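Local coordinates for ribose ABC transporter, substrate binding protein (Conexibacter woesei, PDB 4KQ9), which probably binds a sugar in the periplasm as the substrate-binding component of a ribose ABC transporter, at residues A120-D125 with T238-V243; F144-G149 with D166-A171; R207-R212 with G217-V222. The protein carries 1 engineered substitution. All blocks are in the same frame, centred on the assembly; numbering follows the deposited sequence.

Contact 1. Residues A120-D125 with T238-V243; sequences ATYIAD and TMALTV
Tyr-122 of helix 112-126 lies against Ala-240, just before strand 241-244, and Leu-241, its first residue. The setting is the alpha/beta fold of a periplasmic binding protein. Helix 112-126 packs against strands 220-222 and 241-244, and backbone bonds from Ala-240 and Leu-241 join this part of the chain to Val-221 and Gly-223.

Apolar contacts come first. With chi1 at -177°, CG of Tyr-122 lies opposite the backbone N, and this lays the ring along Leu-241. The two side chains run antiparallel, side by side. The leucine tip therefore sits near the root of the tyrosine, with Leu-241 CD2 3.6 Å from Tyr-122 CB. The other methyl, CD1, rests over the ring face, 4.0 Å from Tyr-122 CD1. The alanine methyl meets the ring obliquely, with Ala-240 CB 3.7 Å from Tyr-122 CE2.

A CH-pi contact lies over the ring too. Leu-241 CB is 4.2 Å from the centroid of the Tyr-122 ring, only 14° off the normal. The same ring makes a cation-pi contact with Arg-126, one turn along its own helix. The Tyr-122 side chain also touches Asp-280 on strand 277-280. Replacing Tyr-122 by alanine would probably strip Leu-241 of its aromatic neighbour and leave Arg-126 without its cation-pi partner.

The polar end of the ring makes a looser approach. Tyr-122 OH comes to 3.6 Å from Ala-240 O, a proximity without a hydrogen bond.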
loop_
_atom_site.group_PDB
_atom_site.type_symbol
_atom_site.label_atom_id
_atom_site.label_comp_id
_atom_site.label_asym_id
_atom_site.label_seq_id
_atom_site.Cartn_x
_atom_site.Cartn_y
_atom_site.Cartn_z
ATOM N N ALA A 120 14.737 -0.466 -4.509
ATOM C CA ALA A 120 15.805 -0.658 -5.476
ATOM C C ALA A 120 17.062 0.112 -5.103
ATOM O O ALA A 120 18.181 -0.461 -5.188
ATOM C CB ALA A 120 15.335 -0.360 -6.851
ATOM N N THR A 121 16.904 1.351 -4.572
ATOM C CA THR A 121 18.020 2.142 -4.123
ATOM C C THR A 121 18.708 1.585 -2.887
ATOM O O THR A 121 19.969 1.621 -2.781
ATOM C CB THR A 121 17.576 3.610 -3.885
ATOM O OG1 THR A 121 16.965 4.060 -5.059
ATOM C CG2 THR A 121 18.727 4.499 -3.545
ATOM N N TYR A 122 17.916 1.049 -1.944
ATOM C CA TYR A 122 18.448 0.419 -0.808
ATOM C C TYR A 122 19.429 -0.690 -1.257
ATOM O O TYR A 122 20.534 -0.834 -0.672
ATOM C CB TYR A 122 17.338 -0.177 0.080
ATOM C CG TYR A 122 17.864 -0.777 1.323
ATOM C CD1 TYR A 122 18.119 0.033 2.429
ATOM C CD2 TYR A 122 18.152 -2.130 1.397
ATOM C CE1 TYR A 122 18.588 -0.504 3.585
ATOM C CE2 TYR A 122 18.657 -2.690 2.547
ATOM C CZ TYR A 122 18.867 -1.845 3.641
ATOM O OH TYR A 122 19.382 -2.318 4.780
ATOM N N ILE A 123 18.976 -1.489 -2.206
ATOM C CA ILE A 123 19.738 -2.662 -2.671
ATOM C C ILE A 123 20.979 -2.179 -3.442
ATOM O O ILE A 123 22.084 -2.598 -3.143
ATOM C CB ILE A 123 18.899 -3.536 -3.612
ATOM C CG1 ILE A 123 17.884 -4.356 -2.778
ATOM C CG2 ILE A 123 19.780 -4.509 -4.391
ATOM C CD1 ILE A 123 16.746 -4.894 -3.625
ATOM N N ALA A 124 20.766 -1.272 -4.382
ATOM C CA ALA A 124 21.862 -0.642 -5.115
ATOM C C ALA A 124 22.960 -0.054 -4.169
ATOM O O ALA A 124 24.117 -0.352 -4.337
ATOM C CB ALA A 124 21.337 0.371 -6.108
ATOM N N ASP A 125 22.601 0.676 -3.124
ATOM C CA ASP A 125 23.613 1.222 -2.247
ATOM C C ASP A 125 24.426 0.125 -1.547
ATOM O O ASP A 125 25.538 0.390 -1.108
ATOM C CB ASP A 125 22.998 2.202 -1.211
ATOM C CG ASP A 125 22.443 3.456 -1.868
ATOM O OD1 ASP A 125 22.764 3.735 -3.041
ATOM O OD2 ASP A 125 21.638 4.146 -1.229
ATOM N N THR A 238 16.993 -11.401 8.878
ATOM C CA THR A 238 16.718 -12.342 7.790
ATOM C C THR A 238 16.092 -11.578 6.606
ATOM O O THR A 238 16.224 -12.025 5.478
ATOM C CB THR A 238 15.770 -13.448 8.185
ATOM O OG1 THR A 238 14.618 -12.882 8.801
ATOM C CG2 THR A 238 16.410 -14.470 9.197
HETATM N N MSE A 239 15.441 -10.431 6.867
HETATM C CA MSE A 239 14.989 -9.487 5.807
HETATM C C MSE A 239 15.768 -8.224 5.976
HETATM O O MSE A 239 16.105 -7.867 7.124
HETATM C CB MSE A 239 13.531 -9.150 5.981
HETATM C CG MSE A 239 12.665 -10.261 5.409
HETATM SE SE MSE A 239 10.759 -9.718 5.370
HETATM C CE MSE A 239 10.946 -7.917 4.917
ATOM N N ALA A 240 16.078 -7.519 4.893
ATOM C CA ALA A 240 16.866 -6.265 4.977
ATOM C C ALA A 240 16.010 -5.020 5.130
ATOM O O ALA A 240 16.433 -4.086 5.802
ATOM C CB ALA A 240 17.773 -6.099 3.768
ATOM N N LEU A 241 14.886 -4.951 4.414
ATOM C CA LEU A 241 14.075 -3.721 4.359
ATOM C C LEU A 241 12.620 -4.066 4.145
ATOM O O LEU A 241 12.289 -4.968 3.330
ATOM C CB LEU A 241 14.512 -2.853 3.192
ATOM C CG LEU A 241 13.818 -1.518 2.862
ATOM C CD1 LEU A 241 14.408 -0.504 3.786
ATOM C CD2 LEU A 241 14.104 -0.983 1.442
ATOM N N THR A 242 11.754 -3.374 4.834
ATOM C CA THR A 242 10.364 -3.335 4.419
ATOM C C THR A 242 9.875 -1.892 4.402
ATOM O O THR A 242 10.518 -0.989 5.000
ATOM C CB THR A 242 9.510 -4.209 5.357
ATOM O OG1 THR A 242 8.173 -4.305 4.859
ATOM C CG2 THR A 242 9.477 -3.671 6.766
ATOM N N VAL A 243 8.735 -1.647 3.774
ATOM C CA VAL A 243 8.227 -0.296 3.659
ATOM C C VAL A 243 6.796 -0.266 4.215
ATOM O O VAL A 243 5.952 -1.079 3.791
ATOM C CB VAL A 243 8.268 0.208 2.218
ATOM C CG1 VAL A 243 7.814 1.705 2.103
ATOM C CG2 VAL A 243 9.684 0.106 1.696
#

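Contact 2. Residues F144-G149 with D166-A171; sequences FVEEQG and DVYTKA
Tyr-168 reaches across to Val-145 and Glu-146 on helix 143-159. The contact belongs to the beta-alpha-beta unit formed by strand 132-136, this helix and strand 162-167. Tyr-168 lies near the C-terminal end of strand 162-167, and its side chain bridges back to the early part of the helix.

The tyrosine can be followed outward. Its CB starts toward the helix. CG is set anti to the carbonyl carbon, beside the backbone nitrogen (chi1 -76°), and this sets the ring beside Glu-146. Farther out, CD2 of Tyr-168 has OE2 of Glu-146 as its neighbour at 4.1 Å. Next comes CE2, which has two partners. Val-145 CG1 packs obliquely against Tyr-168 CE2 at 4.0 Å, the two side chains lying antiparallel. Glu-146 OE2 lies nearer, 3.2 Å from Tyr-168 CE2. CZ of Tyr-168 has both carboxylate oxygens of Glu-146, OE1 and OE2, at 3.6 Å.

At the tip, the hydroxyl donates a hydrogen bond to the carboxylate. The glutamate chain is bent at chi2 and meets the tyrosine at about a right angle. The carboxylate and ring planes are 40° apart.

Both polar groups have second partners. Arg-153 NH2 also hydrogen-bonds Tyr-168 OH, while its NE forms a salt bridge with Asp-166. The other oxygen of Glu-146, OE2, is bonded to the backbone nitrogen of Gly-141. These bonds are likely to steady the carboxylate and the phenol against turning, and the arginine probably offsets the charge of Asp-166. Tyr-168 OH lies 2.7 Å from Glu-146 OE1, on its syn side and 15° out of the carboxylate plane.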
loop_
_atom_site.group_PDB
_atom_site.type_symbol
_atom_site.label_atom_id
_atom_site.label_comp_id
_atom_site.label_asym_id
_atom_site.label_seq_id
_atom_site.Cartn_x
_atom_site.Cartn_y
_atom_site.Cartn_z
ATOM N N PHE A 144 -0.334 -2.050 -8.106
ATOM C CA PHE A 144 0.621 -2.049 -6.967
ATOM C C PHE A 144 1.914 -2.757 -7.401
ATOM O O PHE A 144 2.993 -2.259 -7.114
ATOM C CB PHE A 144 -0.002 -2.690 -5.749
ATOM C CG PHE A 144 0.981 -3.034 -4.624
ATOM C CD1 PHE A 144 1.555 -2.032 -3.844
ATOM C CD2 PHE A 144 1.311 -4.364 -4.335
ATOM C CE1 PHE A 144 2.437 -2.348 -2.784
ATOM C CE2 PHE A 144 2.188 -4.679 -3.269
ATOM C CZ PHE A 144 2.741 -3.667 -2.490
ATOM N N VAL A 145 1.770 -3.841 -8.176
ATOM C CA VAL A 145 2.876 -4.679 -8.667
ATOM C C VAL A 145 3.638 -4.022 -9.775
ATOM O O VAL A 145 4.888 -3.842 -9.711
ATOM C CB VAL A 145 2.326 -6.078 -9.085
ATOM C CG1 VAL A 145 3.398 -6.997 -9.620
ATOM C CG2 VAL A 145 1.693 -6.749 -7.893
ATOM N N GLU A 146 2.901 -3.571 -10.799
ATOM C CA GLU A 146 3.518 -3.002 -11.979
ATOM C C GLU A 146 4.150 -1.668 -11.779
ATOM O O GLU A 146 5.254 -1.413 -12.258
ATOM C CB GLU A 146 2.491 -2.940 -13.125
ATOM C CG GLU A 146 1.922 -4.297 -13.474
ATOM C CD GLU A 146 2.947 -5.301 -14.026
ATOM O OE1 GLU A 146 4.202 -4.989 -14.133
ATOM O OE2 GLU A 146 2.495 -6.432 -14.364
ATOM N N GLU A 147 3.510 -0.785 -11.022
ATOM C CA GLU A 147 4.094 0.530 -10.856
ATOM C C GLU A 147 5.341 0.489 -10.019
ATOM O O GLU A 147 6.348 1.160 -10.355
ATOM C CB GLU A 147 3.127 1.491 -10.184
ATOM C CG GLU A 147 1.912 1.831 -11.018
ATOM C CD GLU A 147 1.037 2.906 -10.350
ATOM O OE1 GLU A 147 1.513 3.561 -9.369
ATOM O OE2 GLU A 147 -0.124 3.096 -10.824
ATOM N N GLN A 148 5.306 -0.266 -8.915
ATOM C CA GLN A 148 6.541 -0.386 -8.132
ATOM C C GLN A 148 7.671 -1.081 -8.929
ATOM O O GLN A 148 8.846 -0.698 -8.807
ATOM C CB GLN A 148 6.296 -1.033 -6.783
ATOM C CG GLN A 148 6.215 -2.495 -6.738
ATOM C CD GLN A 148 6.085 -2.959 -5.294
ATOM O OE1 GLN A 148 5.013 -3.369 -4.851
ATOM N NE2 GLN A 148 7.164 -2.862 -4.559
ATOM N N GLY A 149 7.308 -2.046 -9.738
ATOM C CA GLY A 149 8.277 -2.849 -10.496
ATOM C C GLY A 149 8.960 -2.052 -11.585
ATOM O O GLY A 149 10.175 -2.163 -11.777
ATOM N N ASP A 166 13.109 -12.132 -13.222
ATOM C CA ASP A 166 12.135 -11.093 -13.049
ATOM C C ASP A 166 10.863 -11.797 -13.359
ATOM O O ASP A 166 10.496 -11.774 -14.531
ATOM C CB ASP A 166 12.402 -9.958 -14.078
ATOM C CG ASP A 166 11.404 -8.773 -13.972
ATOM O OD1 ASP A 166 10.395 -8.882 -13.230
ATOM O OD2 ASP A 166 11.659 -7.707 -14.584
ATOM N N VAL A 167 10.209 -12.373 -12.332
ATOM C CA VAL A 167 9.072 -13.242 -12.429
ATOM C C VAL A 167 7.799 -12.715 -11.730
ATOM O O VAL A 167 7.869 -11.861 -10.843
ATOM C CB VAL A 167 9.334 -14.630 -11.860
ATOM C CG1 VAL A 167 10.545 -15.301 -12.545
ATOM C CG2 VAL A 167 9.494 -14.592 -10.357
ATOM N N TYR A 168 6.645 -13.155 -12.236
ATOM C CA TYR A 168 5.316 -12.707 -11.737
ATOM C C TYR A 168 4.787 -13.940 -11.113
ATOM O O TYR A 168 5.220 -15.002 -11.477
ATOM C CB TYR A 168 4.446 -12.171 -12.850
ATOM C CG TYR A 168 4.838 -10.830 -13.278
ATOM C CD1 TYR A 168 5.838 -10.633 -14.244
ATOM C CD2 TYR A 168 4.232 -9.732 -12.737
ATOM C CE1 TYR A 168 6.208 -9.356 -14.622
ATOM C CE2 TYR A 168 4.561 -8.474 -13.136
ATOM C CZ TYR A 168 5.538 -8.287 -14.091
ATOM O OH TYR A 168 5.884 -7.032 -14.438
ATOM N N THR A 169 3.962 -13.830 -10.078
ATOM C CA THR A 169 3.470 -14.965 -9.314
ATOM C C THR A 169 1.915 -14.862 -9.302
ATOM O O THR A 169 1.372 -13.857 -9.766
ATOM C CB THR A 169 3.953 -14.968 -7.816
ATOM O OG1 THR A 169 3.753 -13.676 -7.225
ATOM C CG2 THR A 169 5.438 -15.309 -7.656
ATOM N N LYS A 170 1.232 -15.826 -8.698
ATOM C CA LYS A 170 -0.242 -15.864 -8.759
ATOM C C LYS A 170 -0.793 -14.741 -7.914
ATOM O O LYS A 170 -1.715 -14.023 -8.306
ATOM C CB LYS A 170 -0.792 -17.215 -8.220
ATOM N N ALA A 171 -0.193 -14.604 -6.733
ATOM C CA ALA A 171 -0.532 -13.550 -5.809
ATOM C C ALA A 171 0.615 -13.351 -4.823
ATOM O O ALA A 171 1.548 -14.170 -4.715
ATOM C CB ALA A 171 -1.831 -13.918 -5.059
#

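Contact 3. Residues R207-R212 with G217-V222; sequences RAIAAR and GKIMVV. Engineered in segment 217-222: Met-220 (natural residue Val).
Ile-209 points from helix 199-211 to Ile-219 and Val-221, and meets the two in different ways. With Val-221 the approach is tip to tip. CD1 of Ile-209 meets CG2 of Val-221 at 3.8 Å, methyl against methyl. With Ile-219 the side chains cross obliquely, and the contact lies farther back on the helix residue. Ile-219 CD1 comes to 4.2 Å from Ile-209 CG1.

The torsions explain this division. Ile-209 CG1 stands anti to the carbonyl carbon (chi1 -71°), and the chain then extends (chi2 161°). This carries CD1 out to Val-221 and leaves CG1 beside the end of Ile-219. All three residues are buried, and the contact is purely apolar.

Between the two strand-side residues lies Met-220, an engineered selenomethionine whose side chain starts away from helix 199-211. It touches Ile-123 and Arg-126 of helix 112-126. The segment thus has a helix on each of its two faces. Backbone bonds to Ile-194 and Tyr-196 join strand 220-222 to strand 193-196. Strand 193-196, helix 199-211 and the neighbouring parallel strand 220-222 form a beta-alpha-beta crossover, and this contact packs its helix on its second strand.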
loop_
_atom_site.group_PDB
_atom_site.type_symbol
_atom_site.label_atom_id
_atom_site.label_comp_id
_atom_site.label_asym_id
_atom_site.label_seq_id
_atom_site.Cartn_x
_atom_site.Cartn_y
_atom_site.Cartn_z
ATOM N N ARG A 207 12.151 -18.469 3.850
ATOM C CA ARG A 207 12.112 -19.930 4.186
ATOM C C ARG A 207 12.823 -20.731 3.121
ATOM O O ARG A 207 13.534 -21.652 3.439
ATOM C CB ARG A 207 10.688 -20.402 4.308
ATOM C CG ARG A 207 9.884 -19.627 5.344
ATOM C CD ARG A 207 8.836 -20.479 6.022
ATOM N NE ARG A 207 7.856 -21.071 5.104
ATOM C CZ ARG A 207 6.639 -20.583 4.825
ATOM N NH1 ARG A 207 6.194 -19.441 5.362
ATOM N NH2 ARG A 207 5.854 -21.250 3.983
ATOM N N ALA A 208 12.692 -20.321 1.871
ATOM C CA ALA A 208 13.417 -20.930 0.757
ATOM C C ALA A 208 14.881 -20.766 0.864
ATOM O O ALA A 208 15.644 -21.704 0.614
ATOM C CB ALA A 208 12.949 -20.351 -0.568
ATOM N N ILE A 209 15.324 -19.579 1.258
ATOM C CA ILE A 209 16.744 -19.345 1.430
ATOM C C ILE A 209 17.361 -20.219 2.556
ATOM O O ILE A 209 18.474 -20.768 2.431
ATOM C CB ILE A 209 16.993 -17.828 1.661
ATOM C CG1 ILE A 209 16.749 -17.051 0.345
ATOM C CG2 ILE A 209 18.395 -17.586 2.118
ATOM C CD1 ILE A 209 16.502 -15.552 0.516
ATOM N N ALA A 210 16.632 -20.348 3.640
ATOM C CA ALA A 210 17.089 -21.081 4.820
ATOM C C ALA A 210 17.131 -22.597 4.520
ATOM O O ALA A 210 18.132 -23.241 4.857
ATOM C CB ALA A 210 16.151 -20.818 5.978
ATOM N N ALA A 211 16.090 -23.107 3.834
ATOM C CA ALA A 211 16.057 -24.515 3.334
ATOM C C ALA A 211 17.265 -24.859 2.502
ATOM O O ALA A 211 17.635 -26.033 2.427
ATOM C CB ALA A 211 14.777 -24.810 2.558
ATOM N N ARG A 212 17.906 -23.859 1.883
ATOM C CA ARG A 212 19.136 -24.084 1.126
ATOM C C ARG A 212 20.345 -23.924 1.951
ATOM O O ARG A 212 21.475 -23.920 1.453
ATOM C CB ARG A 212 19.226 -23.142 -0.053
ATOM C CG ARG A 212 18.308 -23.534 -1.173
ATOM C CD ARG A 212 18.601 -22.720 -2.431
ATOM N NE ARG A 212 19.865 -23.059 -3.115
ATOM C CZ ARG A 212 19.966 -23.858 -4.189
ATOM N NH1 ARG A 212 18.911 -24.484 -4.666
ATOM N NH2 ARG A 212 21.139 -24.066 -4.754
ATOM N N GLY A 217 20.748 -13.100 5.796
ATOM C CA GLY A 217 21.285 -11.818 5.393
ATOM C C GLY A 217 22.361 -11.896 4.340
ATOM O O GLY A 217 22.829 -10.896 3.874
ATOM N N LYS A 218 22.776 -13.076 3.931
ATOM C CA LYS A 218 23.708 -13.147 2.810
ATOM C C LYS A 218 23.055 -12.659 1.482
ATOM O O LYS A 218 23.702 -12.142 0.557
ATOM C CB LYS A 218 24.153 -14.594 2.641
ATOM C CG LYS A 218 25.324 -14.742 1.674
ATOM C CD LYS A 218 24.875 -14.894 0.231
ATOM N N ILE A 219 21.776 -12.910 1.358
ATOM C CA ILE A 219 21.017 -12.379 0.228
ATOM C C ILE A 219 20.123 -11.317 0.803
ATOM O O ILE A 219 19.387 -11.560 1.767
ATOM C CB ILE A 219 20.147 -13.478 -0.417
ATOM C CG1 ILE A 219 21.022 -14.556 -1.097
ATOM C CG2 ILE A 219 19.195 -12.881 -1.417
ATOM C CD1 ILE A 219 20.278 -15.798 -1.485
HETATM N N MSE A 220 20.155 -10.129 0.236
HETATM C CA MSE A 220 19.310 -9.052 0.790
HETATM C C MSE A 220 17.874 -9.201 0.298
HETATM O O MSE A 220 17.611 -9.166 -0.893
HETATM C CB MSE A 220 19.788 -7.665 0.349
HETATM C CG MSE A 220 21.104 -7.297 1.031
HETATM SE SE MSE A 220 21.387 -5.393 0.509
HETATM C CE MSE A 220 21.774 -5.763 -1.297
ATOM N N VAL A 221 16.945 -9.336 1.213
ATOM C CA VAL A 221 15.514 -9.476 0.863
ATOM C C VAL A 221 14.749 -8.213 1.269
ATOM O O VAL A 221 14.901 -7.770 2.411
ATOM C CB VAL A 221 14.954 -10.644 1.674
ATOM C CG1 VAL A 221 13.466 -10.686 1.614
ATOM C CG2 VAL A 221 15.639 -11.958 1.225
ATOM N N VAL A 222 13.954 -7.648 0.347
ATOM C CA VAL A 222 13.193 -6.429 0.550
ATOM C C VAL A 222 11.728 -6.662 0.126
ATOM O O VAL A 222 11.428 -7.362 -0.883
ATOM C CB VAL A 222 13.802 -5.201 -0.186
ATOM C CG1 VAL A 222 15.341 -5.019 0.055
ATOM C CG2 VAL A 222 13.556 -5.316 -1.658
#

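Overall arrangement
From the N terminus, helix 112-126 brings in the first half of contact 1. The chain then enters the four-stranded parallel sheet. Contact 2 closes a short loop between helix 143-159 and the end of strand 162-167, one outermost strand of that sheet. Contact 3 follows in series and closes a still shorter loop at the other outermost strand, 220-222. Strand 241-244 finally returns to helix 112-126 and closes contact 1, so contacts 2 and 3 are both nested inside its loop. Contacts 1 and 3 touch, with Ile-123 packed on Val-222. Contact 2 stands apart, its centre about 17 Å from that of contact 1.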